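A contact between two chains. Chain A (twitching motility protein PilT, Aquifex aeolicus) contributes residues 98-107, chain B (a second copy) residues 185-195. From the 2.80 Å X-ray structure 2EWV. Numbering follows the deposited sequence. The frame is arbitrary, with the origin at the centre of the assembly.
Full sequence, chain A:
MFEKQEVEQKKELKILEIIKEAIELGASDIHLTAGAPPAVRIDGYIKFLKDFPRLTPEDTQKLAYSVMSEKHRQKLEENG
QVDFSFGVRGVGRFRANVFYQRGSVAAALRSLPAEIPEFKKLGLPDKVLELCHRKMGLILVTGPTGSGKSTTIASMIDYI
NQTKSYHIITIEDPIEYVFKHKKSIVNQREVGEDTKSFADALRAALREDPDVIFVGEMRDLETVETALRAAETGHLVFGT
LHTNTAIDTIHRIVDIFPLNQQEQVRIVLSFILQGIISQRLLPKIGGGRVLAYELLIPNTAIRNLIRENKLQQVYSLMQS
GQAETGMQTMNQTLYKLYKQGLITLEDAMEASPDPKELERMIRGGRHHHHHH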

ATOM      1  N   VAL A  98     -20.185 -21.556 -18.950  1.00 49.03           N
ATOM      2  CA  VAL A  98     -19.524 -21.567 -20.239  1.00 46.55           C
ATOM      3  C   VAL A  98     -18.105 -21.096 -20.022  1.00 44.61           C
ATOM      4  O   VAL A  98     -17.846 -20.295 -19.133  1.00 42.89           O
ATOM      5  CB  VAL A  98     -20.234 -20.621 -21.229  1.00 47.66           C
ATOM      6  CG1 VAL A  98     -19.753 -20.889 -22.647  1.00 47.35           C
ATOM      7  CG2 VAL A  98     -21.746 -20.805 -21.122  1.00 46.33           C
ATOM      8  N   PHE A  99     -17.184 -21.600 -20.835  1.00 44.84           N
ATOM      9  CA  PHE A  99     -15.771 -21.230 -20.718  1.00 47.00           C
ATOM     10  C   PHE A  99     -15.034 -21.477 -22.000  1.00 51.25           C
ATOM     11  O   PHE A  99     -15.442 -22.329 -22.782  1.00 51.43           O
ATOM     12  CB  PHE A  99     -15.088 -22.068 -19.633  1.00 42.28           C
ATOM     13  CG  PHE A  99     -15.376 -23.540 -19.753  1.00 37.11           C
ATOM     14  CD1 PHE A  99     -16.576 -24.057 -19.280  1.00 34.94           C
ATOM     15  CD2 PHE A  99     -14.486 -24.398 -20.381  1.00 34.58           C
ATOM     16  CE1 PHE A  99     -16.896 -25.403 -19.428  1.00 34.26           C
ATOM     17  CE2 PHE A  99     -14.796 -25.755 -20.536  1.00 36.50           C
ATOM     18  CZ  PHE A  99     -16.008 -26.258 -20.056  1.00 35.08           C
ATOM     19  N   TYR A 100     -13.938 -20.747 -22.211  1.00 56.59           N
ATOM     20  CA  TYR A 100     -13.120 -20.978 -23.410  1.00 60.96           C
ATOM     21  C   TYR A 100     -12.334 -22.215 -23.084  1.00 64.37           C
ATOM     22  O   TYR A 100     -11.468 -22.229 -22.203  1.00 63.00           O
ATOM     23  CB  TYR A 100     -12.193 -19.808 -23.695  1.00 61.11           C
ATOM     24  CG  TYR A 100     -12.849 -18.684 -24.444  1.00 63.07           C
ATOM     25  CD1 TYR A 100     -12.341 -17.384 -24.357  1.00 64.70           C
ATOM     26  CD2 TYR A 100     -13.991 -18.901 -25.221  1.00 62.55           C
ATOM     27  CE1 TYR A 100     -12.964 -16.326 -25.019  1.00 64.65           C
ATOM     28  CE2 TYR A 100     -14.617 -17.853 -25.886  1.00 62.48           C
ATOM     29  CZ  TYR A 100     -14.104 -16.573 -25.778  1.00 65.01           C
ATOM     30  OH  TYR A 100     -14.757 -15.541 -26.410  1.00 66.69           O
ATOM     31  N   GLN A 101     -12.639 -23.265 -23.817  1.00 69.21           N
ATOM     32  CA  GLN A 101     -12.030 -24.530 -23.526  1.00 73.69           C
ATOM     33  C   GLN A 101     -10.691 -24.744 -24.177  1.00 75.00           C
ATOM     34  O   GLN A 101      -9.649 -24.715 -23.479  1.00 77.20           O
ATOM     35  CB  GLN A 101     -12.930 -25.648 -23.989  1.00 75.94           C
ATOM     36  CG  GLN A 101     -12.342 -26.958 -23.623  1.00 80.61           C
ATOM     37  CD  GLN A 101     -13.073 -28.090 -24.238  1.00 84.81           C
ATOM     38  OE1 GLN A 101     -14.297 -28.196 -24.118  1.00 87.30           O
ATOM     39  NE2 GLN A 101     -12.334 -28.975 -24.880  1.00 88.21           N
ATOM     40  N   ARG A 102     -10.676 -25.042 -25.484  1.00 75.09           N
ATOM     41  CA  ARG A 102      -9.370 -25.262 -26.097  1.00 74.46           C
ATOM     42  C   ARG A 102      -9.360 -24.419 -27.350  1.00 73.68           C
ATOM     43  O   ARG A 102      -9.118 -24.843 -28.486  1.00 72.64           O
ATOM     44  CB  ARG A 102      -9.242 -26.742 -26.374  1.00 77.42           C
ATOM     45  CG  ARG A 102      -8.346 -27.205 -27.472  1.00 82.44           C
ATOM     46  CD  ARG A 102      -8.077 -28.689 -27.245  1.00 88.05           C
ATOM     47  NE  ARG A 102      -8.841 -29.652 -28.053  1.00 94.94           N
ATOM     48  CZ  ARG A 102      -8.647 -30.965 -27.951  1.00 98.11           C
ATOM     49  NH1 ARG A 102      -7.741 -31.367 -27.079  1.00 99.96           N
ATOM     50  NH2 ARG A 102      -9.292 -31.856 -28.714  1.00 99.92           N
ATOM     51  N   GLY A 103      -9.628 -23.157 -27.095  1.00 73.99           N
ATOM     52  CA  GLY A 103      -9.632 -22.157 -28.146  1.00 73.21           C
ATOM     53  C   GLY A 103     -10.975 -22.113 -28.775  1.00 72.58           C
ATOM     54  O   GLY A 103     -11.069 -21.727 -29.919  1.00 74.28           O
ATOM     55  N   SER A 104     -11.998 -22.545 -28.043  1.00 71.52           N
ATOM     56  CA  SER A 104     -13.353 -22.535 -28.610  1.00 69.70           C
ATOM     57  C   SER A 104     -14.432 -21.915 -27.683  1.00 68.01           C
ATOM     58  O   SER A 104     -14.548 -20.675 -27.560  1.00 68.64           O
ATOM     59  CB  SER A 104     -13.757 -23.976 -28.971  1.00 69.93           C
ATOM     60  OG  SER A 104     -14.894 -24.002 -29.800  1.00 71.77           O
ATOM     61  N   VAL A 105     -15.179 -22.818 -27.033  1.00 65.33           N
ATOM     62  CA  VAL A 105     -16.263 -22.523 -26.112  1.00 62.98           C
ATOM     63  C   VAL A 105     -16.869 -23.850 -25.712  1.00 60.84           C
ATOM     64  O   VAL A 105     -17.219 -24.688 -26.553  1.00 59.17           O
ATOM     65  CB  VAL A 105     -17.386 -21.643 -26.762  1.00 63.65           C
ATOM     66  CG1 VAL A 105     -17.174 -20.202 -26.381  1.00 64.85           C
ATOM     67  CG2 VAL A 105     -17.412 -21.806 -28.298  1.00 63.82           C
ATOM     68  N   ALA A 106     -17.012 -24.028 -24.412  1.00 59.45           N
ATOM     69  CA  ALA A 106     -17.581 -25.242 -23.894  1.00 55.45           C
ATOM     70  C   ALA A 106     -18.541 -24.870 -22.773  1.00 54.38           C
ATOM     71  O   ALA A 106     -18.317 -23.915 -22.013  1.00 52.52           O
ATOM     72  CB  ALA A 106     -16.483 -26.154 -23.393  1.00 56.01           C
ATOM     73  N   ALA A 107     -19.637 -25.612 -22.701  1.00 53.70           N
ATOM     74  CA  ALA A 107     -20.632 -25.376 -21.677  1.00 53.33           C
ATOM     75  C   ALA A 107     -20.976 -26.629 -20.867  1.00 52.99           C
ATOM     76  O   ALA A 107     -20.898 -27.758 -21.356  1.00 52.42           O
ATOM     77  CB  ALA A 107     -21.879 -24.791 -22.303  1.00 53.45           C
TER
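Chain B (185-195) IVNQREVGEDT

Chain B meets the A98-A107 stretch with the end of a strand and the turn that follows it. Residues B185-B190 are extended, with phi between -87° and -128° and psi between 103° and 140°. The chain then folds back on itself, since Glu B193 N and Asp B194 N both donate to Glu B190 O at 2.8 Å. Gly B192, at phi/psi 118/-8, takes backbone angles that suit glycine. On chain A, Phe A99 and Ala A106 pair through two backbone hydrogen bonds, Phe A99 N to Ala A106 O and Ala A106 N to Phe A99 O, both 2.8 Å, so residues 100-105 form a loop closed at its base.

The nearest CA pairs locate the contact. They are Tyr A100 with Asp B194 (5.1 Å between CA atoms), Gln A101 with Arg B189 (4.8 Å, CA to CA) and Arg A102 with Gln B188 (5.1 Å, CA to CA). The partner numbers fall but jump from B194 to B189, so they define no continuous antiparallel register; the loop from Tyr A100 to Arg A102 passes across the strand. No backbone-to-backbone hydrogen bond joins the stretches, and this is not a continued sheet. Together they bury 520 Å².

Along chain A, Val A98 makes no contact. Phe A99, chi1 48° (p), directs its CA-to-CB bond toward chain B. Its ring meets Asn B187 at the edge, with CZ 3.4 Å from Asn B187 OD1, while Phe A99 CB lies over one face of the Arg B189 guanidinium, 3.6 Å from NH1.

Tyr A100 supplies the best-defined polar contact through its backbone. Arg B189 NE donates to Tyr A100 O at 3.0 Å, and the angle of 173° at the hydrogen is nearly linear; the carbonyl oxygen lies near the guanidinium plane, where an N-H can reach it. The tyrosine side chain starts toward chain B, with CB 3.7 Å from Asp B194 OD2, but its end leads away.

Gln A101 has the largest covered area of either stretch, 84 Å². Its CA-to-CB bond points away, yet the extended side chain (chi1 and chi2 both t) brings its end back to chain B. There OE1 lies 2.8 Å from Asn B187 ND2, at an angle too poor for a hydrogen bond; that ND2 instead donates to Val B186 O within its own chain, at 2.9 Å. The Gln A101 carbonyl is modelled too tightly, with O 2.4 Å from Gln B188 O, and at 2.80 Å resolution this spacing supports no interaction.

Arg A102 sends its side chain along Gln B188, whose OE1 lies near the guanidinium plane. The 2.3 Å from Arg A102 NH1 to that OE1 is again a clash and establishes proximity alone.

Gly A103 N donates a weak hydrogen bond to Asp B194 OD2, 3.2 Å with an angle of 133°. The other carboxylate oxygen, Asp B194 OD1, accepts from Glu B190 N at 2.6 Å, a bond within chain B that ties the turn to the end of its strand. Ser A104 and Val A105 make no contact; Ala A106 CB approaches Asn B187 OD1 at 4.4 Å, and Ala A107 points away.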

ATOM      1  N   ILE B 185     -15.465 -37.265 -22.389  1.00 36.52           N
ATOM      2  CA  ILE B 185     -15.338 -35.917 -22.913  1.00 37.78           C
ATOM      3  C   ILE B 185     -14.194 -35.119 -22.226  1.00 37.64           C
ATOM      4  O   ILE B 185     -14.260 -34.808 -21.041  1.00 36.35           O
ATOM      5  CB  ILE B 185     -16.730 -35.201 -22.775  1.00 39.53           C
ATOM      6  CG1 ILE B 185     -16.627 -33.712 -23.095  1.00 41.98           C
ATOM      7  CG2 ILE B 185     -17.288 -35.407 -21.377  1.00 38.70           C
ATOM      8  CD1 ILE B 185     -17.896 -32.929 -22.749  1.00 43.99           C
ATOM      9  N   VAL B 186     -13.141 -34.808 -22.986  1.00 38.24           N
ATOM     10  CA  VAL B 186     -11.983 -34.048 -22.487  1.00 37.11           C
ATOM     11  C   VAL B 186     -12.109 -32.555 -22.822  1.00 38.48           C
ATOM     12  O   VAL B 186     -12.540 -32.199 -23.925  1.00 37.38           O
ATOM     13  CB  VAL B 186     -10.663 -34.545 -23.112  1.00 35.40           C
ATOM     14  CG1 VAL B 186      -9.493 -33.716 -22.580  1.00 34.78           C
ATOM     15  CG2 VAL B 186     -10.476 -36.010 -22.826  1.00 33.06           C
ATOM     16  N   ASN B 187     -11.727 -31.700 -21.868  1.00 38.13           N
ATOM     17  CA  ASN B 187     -11.788 -30.235 -22.009  1.00 38.34           C
ATOM     18  C   ASN B 187     -10.422 -29.710 -21.646  1.00 38.98           C
ATOM     19  O   ASN B 187      -9.980 -29.885 -20.516  1.00 39.43           O
ATOM     20  CB  ASN B 187     -12.816 -29.617 -21.043  1.00 37.70           C
ATOM     21  CG  ASN B 187     -14.261 -29.851 -21.475  1.00 37.26           C
ATOM     22  OD1 ASN B 187     -15.206 -29.452 -20.787  1.00 37.61           O
ATOM     23  ND2 ASN B 187     -14.438 -30.500 -22.616  1.00 36.76           N
ATOM     24  N   GLN B 188      -9.766 -29.040 -22.588  1.00 40.72           N
ATOM     25  CA  GLN B 188      -8.408 -28.528 -22.358  1.00 43.43           C
ATOM     26  C   GLN B 188      -8.177 -27.011 -22.465  1.00 43.89           C
ATOM     27  O   GLN B 188      -8.061 -26.482 -23.575  1.00 45.29           O
ATOM     28  CB  GLN B 188      -7.449 -29.242 -23.305  1.00 43.41           C
ATOM     29  CG  GLN B 188      -7.180 -30.691 -22.957  1.00 43.77           C
ATOM     30  CD  GLN B 188      -6.270 -31.315 -23.960  1.00 42.96           C
ATOM     31  OE1 GLN B 188      -6.703 -31.675 -25.043  1.00 43.73           O
ATOM     32  NE2 GLN B 188      -4.988 -31.414 -23.626  1.00 40.96           N
ATOM     33  N   ARG B 189      -8.054 -26.341 -21.310  1.00 44.00           N
ATOM     34  CA  ARG B 189      -7.853 -24.880 -21.226  1.00 43.80           C
ATOM     35  C   ARG B 189      -6.402 -24.388 -21.061  1.00 43.84           C
ATOM     36  O   ARG B 189      -5.737 -24.707 -20.055  1.00 42.97           O
ATOM     37  CB  ARG B 189      -8.677 -24.308 -20.070  1.00 41.69           C
ATOM     38  CG  ARG B 189     -10.023 -24.946 -19.881  1.00 40.23           C
ATOM     39  CD  ARG B 189     -10.756 -24.219 -18.801  1.00 40.67           C
ATOM     40  NE  ARG B 189     -11.162 -22.894 -19.260  1.00 43.54           N
ATOM     41  CZ  ARG B 189     -11.457 -21.873 -18.458  1.00 43.54           C
ATOM     42  NH1 ARG B 189     -11.826 -20.709 -18.979  1.00 44.33           N
ATOM     43  NH2 ARG B 189     -11.362 -22.005 -17.141  1.00 40.91           N
ATOM     44  N   GLU B 190      -5.926 -23.589 -22.026  1.00 43.24           N
ATOM     45  CA  GLU B 190      -4.556 -23.076 -21.953  1.00 43.76           C
ATOM     46  C   GLU B 190      -4.447 -21.785 -21.151  1.00 44.72           C
ATOM     47  O   GLU B 190      -4.978 -20.729 -21.535  1.00 43.08           O
ATOM     48  CB  GLU B 190      -3.930 -22.882 -23.345  1.00 42.24           C
ATOM     49  CG  GLU B 190      -2.421 -22.566 -23.269  1.00 40.34           C
ATOM     50  CD  GLU B 190      -1.721 -22.578 -24.616  1.00 39.18           C
ATOM     51  OE1 GLU B 190      -1.420 -23.675 -25.140  1.00 38.11           O
ATOM     52  OE2 GLU B 190      -1.470 -21.481 -25.152  1.00 39.29           O
ATOM     53  N   VAL B 191      -3.749 -21.908 -20.025  1.00 45.26           N
ATOM     54  CA  VAL B 191      -3.527 -20.814 -19.103  1.00 48.21           C
ATOM     55  C   VAL B 191      -2.779 -19.713 -19.829  1.00 49.82           C
ATOM     56  O   VAL B 191      -1.595 -19.851 -20.137  1.00 51.34           O
ATOM     57  CB  VAL B 191      -2.717 -21.294 -17.859  1.00 47.86           C
ATOM     58  CG1 VAL B 191      -2.233 -20.117 -17.048  1.00 46.72           C
ATOM     59  CG2 VAL B 191      -3.596 -22.166 -16.979  1.00 47.43           C
ATOM     60  N   GLY B 192      -3.485 -18.626 -20.111  1.00 50.14           N
ATOM     61  CA  GLY B 192      -2.868 -17.520 -20.808  1.00 52.71           C
ATOM     62  C   GLY B 192      -3.554 -17.265 -22.133  1.00 55.43           C
ATOM     63  O   GLY B 192      -3.269 -16.273 -22.802  1.00 56.99           O
ATOM     64  N   GLU B 193      -4.457 -18.155 -22.527  1.00 56.27           N
ATOM     65  CA  GLU B 193      -5.167 -17.971 -23.780  1.00 56.38           C
ATOM     66  C   GLU B 193      -6.645 -18.202 -23.542  1.00 57.66           C
ATOM     67  O   GLU B 193      -7.472 -17.498 -24.105  1.00 57.95           O
ATOM     68  CB  GLU B 193      -4.647 -18.947 -24.830  1.00 56.65           C
ATOM     69  CG  GLU B 193      -4.256 -18.315 -26.164  1.00 58.41           C
ATOM     70  CD  GLU B 193      -2.899 -17.598 -26.141  1.00 59.57           C
ATOM     71  OE1 GLU B 193      -2.778 -16.543 -25.482  1.00 58.80           O
ATOM     72  OE2 GLU B 193      -1.952 -18.091 -26.793  1.00 59.98           O
ATOM     73  N   ASP B 194      -6.961 -19.174 -22.682  1.00 59.56           N
ATOM     74  CA  ASP B 194      -8.349 -19.545 -22.354  1.00 60.79           C
ATOM     75  C   ASP B 194      -8.838 -19.026 -21.010  1.00 61.40           C
ATOM     76  O   ASP B 194     -10.029 -18.865 -20.775  1.00 60.39           O
ATOM     77  CB  ASP B 194      -8.487 -21.065 -22.371  1.00 59.42           C
ATOM     78  CG  ASP B 194      -8.231 -21.645 -23.738  1.00 58.17           C
ATOM     79  OD1 ASP B 194      -7.350 -22.526 -23.860  1.00 54.39           O
ATOM     80  OD2 ASP B 194      -8.918 -21.205 -24.689  1.00 58.04           O
ATOM     81  N   THR B 195      -7.894 -18.797 -20.124  1.00 64.22           N
ATOM     82  CA  THR B 195      -8.170 -18.290 -18.800  1.00 68.05           C
ATOM     83  C   THR B 195      -6.922 -17.491 -18.554  1.00 71.28           C
ATOM     84  O   THR B 195      -6.150 -17.256 -19.481  1.00 72.07           O
ATOM     85  CB  THR B 195      -8.213 -19.412 -17.777  1.00 67.66           C
ATOM     86  OG1 THR B 195      -7.989 -20.660 -18.443  1.00 66.32           O
ATOM     87  CG2 THR B 195      -9.545 -19.429 -17.062  1.00 68.03           C
TER